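Local coordinates for thioredoxin domain-containing protein (Sinorhizobium meliloti, PDB 3U5R) that is of unknown function but probably has antioxidant or oxidoreductase activity, with a thioredoxin-like fold, at residues Ile67-Cys71 / Glu108-Val114; Val42-Ala46 / Tyr127-Ala131. All blocks are in the same frame, centred on the assembly; numbering follows the deposited sequence.

Contact 1 of 2, residues Ile67-Cys71 / Glu108-Val114; sequences ISNRC and EETLERV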
ATOM      1  N   ILE A  67      -3.979   3.173  -0.289  1.00 15.18           N
ATOM      2  CA  ILE A  67      -4.409   3.834   0.922  1.00 14.87           C
ATOM      3  C   ILE A  67      -5.340   5.025   0.590  1.00 15.90           C
ATOM      4  O   ILE A  67      -5.783   5.174  -0.540  1.00 14.35           O
ATOM      5  CB  ILE A  67      -3.183   4.263   1.782  1.00 15.73           C
ATOM      6  CG1 ILE A  67      -2.263   5.221   1.020  1.00 16.14           C
ATOM      7  CG2 ILE A  67      -2.388   3.082   2.190  1.00 13.03           C
ATOM      8  CD1 ILE A  67      -1.209   5.784   1.965  1.00 11.67           C
ATOM      9  N   SER A  68      -5.581   5.885   1.571  1.00 16.16           N
ATOM     10  CA  SER A  68      -6.558   6.930   1.477  1.00 17.49           C
ATOM     11  C   SER A  68      -6.072   8.039   2.479  1.00 17.87           C
ATOM     12  O   SER A  68      -5.255   7.758   3.378  1.00 16.21           O
ATOM     13  CB  SER A  68      -7.940   6.381   1.909  1.00 18.47           C
ATOM     14  OG  SER A  68      -8.764   7.409   2.467  1.00 24.64           O
ATOM     15  N   ASN A  69      -6.512   9.272   2.264  1.00 18.31           N
ATOM     16  CA  ASN A  69      -6.206  10.366   3.175  1.00 21.69           C
ATOM     17  C   ASN A  69      -7.146  10.462   4.394  1.00 23.70           C
ATOM     18  O   ASN A  69      -6.781  11.127   5.377  1.00 26.68           O
ATOM     19  CB  ASN A  69      -6.251  11.723   2.419  1.00 20.69           C
ATOM     20  CG  ASN A  69      -5.178  11.794   1.328  1.00 22.99           C
ATOM     21  OD1 ASN A  69      -4.087  11.168   1.469  1.00 18.01           O
ATOM     22  ND2 ASN A  69      -5.491  12.465   0.231  1.00 18.42           N
ATOM     23  N   ARG A  70      -8.320   9.846   4.342  1.00 24.30           N
ATOM     24  CA  ARG A  70      -9.289  10.005   5.426  1.00 27.05           C
ATOM     25  C   ARG A  70      -9.921   8.722   5.970  1.00 25.45           C
ATOM     26  O   ARG A  70     -10.480   8.743   7.065  1.00 26.10           O
ATOM     27  CB  ARG A  70     -10.404  11.002   5.025  1.00 28.55           C
ATOM     28  CG  ARG A  70     -11.267  11.532   6.262  1.00 38.38           C
ATOM     29  CD  ARG A  70     -11.663  13.069   6.188  1.00 50.55           C
ATOM     30  NE  ARG A  70     -12.839  13.435   7.024  1.00 58.28           N
ATOM     31  CZ  ARG A  70     -12.830  13.679   8.351  1.00 62.96           C
ATOM     32  NH1 ARG A  70     -11.701  13.604   9.058  1.00 64.07           N
ATOM     33  NH2 ARG A  70     -13.965  14.007   8.991  1.00 63.10           N
ATOM     34  N   CYS A  71      -9.825   7.607   5.249  1.00 22.20           N
ATOM     35  CA  CYS A  71     -10.271   6.325   5.803  1.00 20.55           C
ATOM     36  C   CYS A  71      -9.724   6.056   7.273  1.00 17.81           C
ATOM     37  O   CYS A  71      -8.533   6.067   7.489  1.00 17.81           O
ATOM     38  CB  CYS A  71      -9.821   5.181   4.845  1.00 19.63           C
ATOM     39  SG  CYS A  71     -10.075   3.565   5.622  1.00 25.49           S
ATOM     40  N   GLU A 108     -11.308  15.148  -0.304  1.00 25.00           N
ATOM     41  CA  GLU A 108     -10.140  14.978   0.561  1.00 24.43           C
ATOM     42  C   GLU A 108      -9.097  13.996  -0.085  1.00 21.72           C
ATOM     43  O   GLU A 108      -7.974  13.872   0.406  1.00 20.18           O
ATOM     44  CB  GLU A 108     -10.600  14.503   1.938  1.00 27.02           C
ATOM     45  CG  GLU A 108     -11.310  13.148   1.868  1.00 34.69           C
ATOM     46  CD  GLU A 108     -12.890  13.196   1.868  1.00 43.55           C
ATOM     47  OE1 GLU A 108     -13.513  13.964   1.075  1.00 41.46           O
ATOM     48  OE2 GLU A 108     -13.492  12.376   2.635  1.00 46.42           O
ATOM     49  N   GLU A 109      -9.468  13.375  -1.221  1.00 20.66           N
ATOM     50  CA  GLU A 109      -8.641  12.353  -1.944  1.00 20.86           C
ATOM     51  C   GLU A 109      -7.973  12.903  -3.206  1.00 20.39           C
ATOM     52  O   GLU A 109      -7.367  12.148  -3.991  1.00 21.70           O
ATOM     53  CB  GLU A 109      -9.486  11.116  -2.317  1.00 19.60           C
ATOM     54  CG  GLU A 109     -10.224  10.498  -1.129  1.00 21.09           C
ATOM     55  CD  GLU A 109      -9.310   9.761  -0.111  1.00 29.59           C
ATOM     56  OE1 GLU A 109      -8.155  10.173   0.130  1.00 29.58           O
ATOM     57  OE2 GLU A 109      -9.773   8.759   0.499  1.00 33.29           O
ATOM     58  N   THR A 110      -7.988  14.221  -3.393  1.00 21.50           N
ATOM     59  CA  THR A 110      -7.284  14.804  -4.563  1.00 20.37           C
ATOM     60  C   THR A 110      -5.733  14.607  -4.532  1.00 19.44           C
ATOM     61  O   THR A 110      -5.081  14.456  -3.470  1.00 19.05           O
ATOM     62  CB  THR A 110      -7.572  16.293  -4.687  1.00 20.78           C
ATOM     63  OG1 THR A 110      -7.013  16.939  -3.552  1.00 23.03           O
ATOM     64  CG2 THR A 110      -9.081  16.599  -4.776  1.00 22.60           C
ATOM     65  N   LEU A 111      -5.136  14.624  -5.718  1.00 20.06           N
ATOM     66  CA  LEU A 111      -3.685  14.604  -5.850  1.00 20.44           C
ATOM     67  C   LEU A 111      -3.059  15.722  -4.959  1.00 19.81           C
ATOM     68  O   LEU A 111      -2.064  15.522  -4.240  1.00 18.35           O
ATOM     69  CB  LEU A 111      -3.332  14.814  -7.356  1.00 20.47           C
ATOM     70  CG  LEU A 111      -1.807  14.824  -7.634  1.00 24.82           C
ATOM     71  CD1 LEU A 111      -1.159  13.596  -6.961  1.00 19.95           C
ATOM     72  CD2 LEU A 111      -1.521  14.853  -9.110  1.00 23.59           C
ATOM     73  N   GLU A 112      -3.683  16.887  -4.926  1.00 20.63           N
ATOM     74  CA  GLU A 112      -3.191  17.976  -4.116  1.00 20.40           C
ATOM     75  C   GLU A 112      -3.179  17.594  -2.627  1.00 19.61           C
ATOM     76  O   GLU A 112      -2.227  17.830  -1.975  1.00 18.44           O
ATOM     77  CB  GLU A 112      -4.058  19.217  -4.368  1.00 22.42           C
ATOM     78  CG  GLU A 112      -3.658  20.465  -3.704  1.00 26.30           C
ATOM     79  CD  GLU A 112      -4.013  20.477  -2.261  1.00 35.96           C
ATOM     80  OE1 GLU A 112      -5.150  20.161  -1.914  1.00 38.20           O
ATOM     81  OE2 GLU A 112      -3.134  20.755  -1.452  1.00 42.15           O
ATOM     82  N   ARG A 113      -4.249  16.970  -2.154  1.00 19.10           N
ATOM     83  CA  ARG A 113      -4.346  16.441  -0.810  1.00 19.84           C
ATOM     84  C   ARG A 113      -3.327  15.315  -0.552  1.00 19.70           C
ATOM     85  O   ARG A 113      -2.748  15.224   0.468  1.00 18.39           O
ATOM     86  CB  ARG A 113      -5.756  16.031  -0.462  1.00 20.87           C
ATOM     87  CG  ARG A 113      -6.676  17.186  -0.164  1.00 24.65           C
ATOM     88  CD  ARG A 113      -6.304  17.928   1.064  1.00 28.99           C
ATOM     89  NE  ARG A 113      -5.559  19.121   0.713  1.00 43.63           N
ATOM     90  CZ  ARG A 113      -4.796  19.838   1.528  1.00 45.63           C
ATOM     91  NH1 ARG A 113      -4.677  19.527   2.781  1.00 41.31           N
ATOM     92  NH2 ARG A 113      -4.133  20.868   1.084  1.00 42.75           N
ATOM     93  N   VAL A 114      -3.121  14.488  -1.546  1.00 18.89           N
ATOM     94  CA  VAL A 114      -2.149  13.456  -1.432  1.00 16.44           C
ATOM     95  C   VAL A 114      -0.807  14.114  -1.171  1.00 16.10           C
ATOM     96  O   VAL A 114      -0.122  13.715  -0.301  1.00 14.34           O
ATOM     97  CB  VAL A 114      -2.074  12.626  -2.710  1.00 16.99           C
ATOM     98  CG1 VAL A 114      -0.723  12.040  -2.867  1.00 16.69           C
ATOM     99  CG2 VAL A 114      -3.158  11.587  -2.759  1.00 17.38           C
TER
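Glu108 meets the 67-71 loop twice: its side chain crosses that of Arg70 at about a right angle, CG 3.9 Å from Arg70 CB, while its backbone O accepts a hydrogen bond from Asn69 ND2 at 2.9 Å. This bond is nearly straight (169°), lies on a carbonyl lone pair and stays in the plane of the Asn69 amide. Glu108 OE2 stays 4.6 Å from Arg70 NE, oppositely charged but too far for a salt bridge. Glu109 folds back at chi2 (-71°), which carries its carboxylate to the loop. There both oxygens use their syn lone pairs, OE2 for Ser68 OG at 2.6 Å and OE1 for Asn69 N at 2.8 Å; Asn99 also donates to OE1. Ser68 OG in turn accepts from Arg70 N and Cys71 N, an ST turn and ST motif that shape the loop between strand 61-66 and helix 72-75 of this thioredoxin-like fold, with Cys71 as N-cap. Thr110 caps helix 111-121, OG1 accepting from Arg113 N. Arg113 keeps CB 3.6 Å from Asn69 ND2, but its guanidinium turns away to grip Glu112 side-on. Val114 CG2 lies 3.9 Å from the same Asn69 ND2; OD1 of that amide is hydrogen-bonded to Tyr127 OH.

Contact 2 of 2, residues Val42-Ala46 / Tyr127-Ala131; sequences VLPDA and YLKDA
Leu128 packs against the residues on both sides of Pro44 in the extended 43-45 backbone: its CD1 lies 3.8 Å from Leu43 CB, and its CD2 is 3.4 Å from Asp45 CB. With CG beside the backbone N (chi1 -52°), the leucine spreads its two methyls along that backbone. A single direct hydrogen bond joins the segments, Lys129 N to Pro44 O at 3.1 Å, the donor lying almost on the line of the C=O bond. On the buried side Leu43 CD2 reaches past this bond to Lys129 O at 3.5 Å and to CB of Asp130 at 3.8 Å. Strand 127-129 is an outermost strand of the five-stranded mixed sheet, paired with strand 93-99, and strand 43-44, itself half of a two-stranded hairpin with 50-51, lies against it. Cutting Leu128 back to an alanine is likely to open a gap beside Leu43 CB and Asp45 CB, where Phe51 and Val96 also touch the leucine. Looseness begins beyond Asp45 CB, toward Ala46, which is exposed: here a water joins the two backbones, accepting from Ala46 N and donating to Tyr127 O at 2.7 Å. Asp45 turns its carboxylate away, OD1 accepting from Asn49 N. Lys129 likewise sends its amino group elsewhere, to oxygens that include those of Asn99 and Asn101.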
ATOM      1  N   VAL A  42       1.809   3.503 -14.633  1.00 19.68           N
ATOM      2  CA  VAL A  42       2.517   4.781 -14.709  1.00 18.47           C
ATOM      3  C   VAL A  42       1.626   5.750 -13.939  1.00 17.00           C
ATOM      4  O   VAL A  42       0.454   5.899 -14.270  1.00 17.20           O
ATOM      5  CB  VAL A  42       2.737   5.206 -16.173  1.00 19.03           C
ATOM      6  CG1 VAL A  42       1.437   5.055 -16.968  1.00 20.33           C
ATOM      7  CG2 VAL A  42       3.258   6.620 -16.245  1.00 21.55           C
ATOM      8  N   LEU A  43       2.151   6.404 -12.896  1.00 15.90           N
ATOM      9  CA  LEU A  43       1.259   7.181 -12.004  1.00 15.24           C
ATOM     10  C   LEU A  43       2.033   8.381 -11.490  1.00 15.17           C
ATOM     11  O   LEU A  43       3.217   8.286 -11.301  1.00 14.69           O
ATOM     12  CB  LEU A  43       0.907   6.321 -10.761  1.00 15.42           C
ATOM     13  CG  LEU A  43      -0.135   5.200 -10.969  1.00 17.37           C
ATOM     14  CD1 LEU A  43      -0.267   4.467  -9.690  1.00 18.13           C
ATOM     15  CD2 LEU A  43      -1.516   5.615 -11.392  1.00 15.45           C
ATOM     16  N   PRO A  44       1.342   9.485 -11.193  1.00 14.03           N
ATOM     17  CA  PRO A  44       2.041  10.710 -10.879  1.00 14.16           C
ATOM     18  C   PRO A  44       2.042  10.964  -9.352  1.00 16.70           C
ATOM     19  O   PRO A  44       1.074  10.581  -8.691  1.00 16.34           O
ATOM     20  CB  PRO A  44       1.194  11.775 -11.553  1.00 14.01           C
ATOM     21  CG  PRO A  44      -0.307  11.167 -11.489  1.00 12.41           C
ATOM     22  CD  PRO A  44      -0.056   9.663 -11.616  1.00 12.90           C
ATOM     23  N   ASP A  45       3.063  11.650  -8.849  1.00 15.44           N
ATOM     24  CA  ASP A  45       3.052  12.190  -7.514  1.00 18.11           C
ATOM     25  C   ASP A  45       2.565  13.648  -7.551  1.00 19.54           C
ATOM     26  O   ASP A  45       2.154  14.190  -8.650  1.00 19.15           O
ATOM     27  CB  ASP A  45       4.405  11.992  -6.767  1.00 16.58           C
ATOM     28  CG  ASP A  45       5.516  12.924  -7.245  1.00 21.62           C
ATOM     29  OD1 ASP A  45       5.267  13.804  -8.110  1.00 23.70           O
ATOM     30  OD2 ASP A  45       6.661  12.778  -6.731  1.00 23.97           O
ATOM     31  N   ALA A  46       2.532  14.315  -6.401  1.00 19.14           N
ATOM     32  CA  ALA A  46       1.776  15.604  -6.406  1.00 19.25           C
ATOM     33  C   ALA A  46       2.620  16.701  -7.030  1.00 21.12           C
ATOM     34  O   ALA A  46       2.123  17.840  -7.233  1.00 21.71           O
ATOM     35  CB  ALA A  46       1.396  16.033  -4.979  1.00 20.19           C
ATOM     36  N   TYR A 127       3.830   8.625  -2.957  1.00 11.76           N
ATOM     37  CA  TYR A 127       2.416   8.476  -2.755  1.00 12.67           C
ATOM     38  C   TYR A 127       1.740   9.072  -3.957  1.00 13.51           C
ATOM     39  O   TYR A 127       1.771  10.280  -4.180  1.00 15.05           O
ATOM     40  CB  TYR A 127       2.029   9.179  -1.437  1.00  9.45           C
ATOM     41  CG  TYR A 127       0.613   9.028  -1.007  1.00 16.91           C
ATOM     42  CD1 TYR A 127      -0.239   8.038  -1.561  1.00 13.55           C
ATOM     43  CD2 TYR A 127       0.076   9.901  -0.050  1.00 11.49           C
ATOM     44  CE1 TYR A 127      -1.587   7.951  -1.147  1.00 14.10           C
ATOM     45  CE2 TYR A 127      -1.257   9.787   0.388  1.00 10.80           C
ATOM     46  CZ  TYR A 127      -2.065   8.831  -0.148  1.00 15.26           C
ATOM     47  OH  TYR A 127      -3.394   8.779   0.266  1.00 17.40           O
ATOM     48  N   LEU A 128       1.112   8.211  -4.739  1.00 14.74           N
ATOM     49  CA  LEU A 128       0.699   8.578  -6.088  1.00 16.28           C
ATOM     50  C   LEU A 128      -0.785   8.577  -6.244  1.00 17.87           C
ATOM     51  O   LEU A 128      -1.481   7.835  -5.553  1.00 16.97           O
ATOM     52  CB  LEU A 128       1.257   7.516  -7.026  1.00 15.31           C
ATOM     53  CG  LEU A 128       2.758   7.315  -6.809  1.00 15.75           C
ATOM     54  CD1 LEU A 128       3.279   6.235  -7.749  1.00 12.66           C
ATOM     55  CD2 LEU A 128       3.571   8.668  -7.014  1.00 13.30           C
ATOM     56  N   LYS A 129      -1.291   9.336  -7.206  1.00 20.26           N
ATOM     57  CA  LYS A 129      -2.736   9.310  -7.486  1.00 19.97           C
ATOM     58  C   LYS A 129      -3.088   8.398  -8.664  1.00 21.99           C
ATOM     59  O   LYS A 129      -2.518   8.596  -9.748  1.00 22.32           O
ATOM     60  CB  LYS A 129      -3.246  10.699  -7.798  1.00 19.73           C
ATOM     61  CG  LYS A 129      -4.777  10.725  -8.041  1.00 20.21           C
ATOM     62  CD  LYS A 129      -5.503  10.636  -6.723  1.00 17.49           C
ATOM     63  CE  LYS A 129      -6.979  10.331  -7.025  1.00 18.55           C
ATOM     64  NZ  LYS A 129      -7.547   9.981  -5.689  1.00 21.64           N
ATOM     65  N   ASP A 130      -4.049   7.454  -8.487  1.00 20.69           N
ATOM     66  CA  ASP A 130      -4.547   6.563  -9.604  1.00 22.43           C
ATOM     67  C   ASP A 130      -5.939   7.069 -10.064  1.00 21.96           C
ATOM     68  O   ASP A 130      -6.954   6.481  -9.697  1.00 21.20           O
ATOM     69  CB  ASP A 130      -4.534   5.093  -9.112  1.00 20.44           C
ATOM     70  CG  ASP A 130      -5.286   4.092  -9.996  1.00 23.40           C
ATOM     71  OD1 ASP A 130      -5.287   4.205 -11.226  1.00 21.34           O
ATOM     72  OD2 ASP A 130      -5.871   3.123  -9.418  1.00 22.79           O
ATOM     73  N   ALA A 131      -5.960   8.189 -10.811  1.00 21.83           N
ATOM     74  CA  ALA A 131      -7.209   8.915 -11.145  1.00 21.15           C
ATOM     75  C   ALA A 131      -8.199   8.090 -11.931  1.00 21.07           C
ATOM     76  O   ALA A 131      -9.367   8.172 -11.651  1.00 20.88           O
ATOM     77  CB  ALA A 131      -6.926  10.302 -11.936  1.00 22.34           C
TER
HETATM   78  O   HOH W   1       2.718  12.846  -3.989  1.00 15.81           O

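The centres of contacts 1 and 2 are about 11 Å apart, on the same side of the chain's centre. Along the chain the order is 42-46, 67-71, 108-114 and 127-131, so contact 1 falls wholly between the two halves of contact 2. Helix 111-121 leads directly to strand 127-129, linking the two. They also touch: Lys129 NZ lies 2.8 Å from Glu109 O, a probable hydrogen bond, and Ile67 and Val114 pack on Tyr127. Strand 127-129, at the edge of the sheet, is thus packed by the hairpin strand 43-44 and tied through side chains to the 67-71 loop and the start of helix 111-121, so the two contacts fasten this edge to its surroundings.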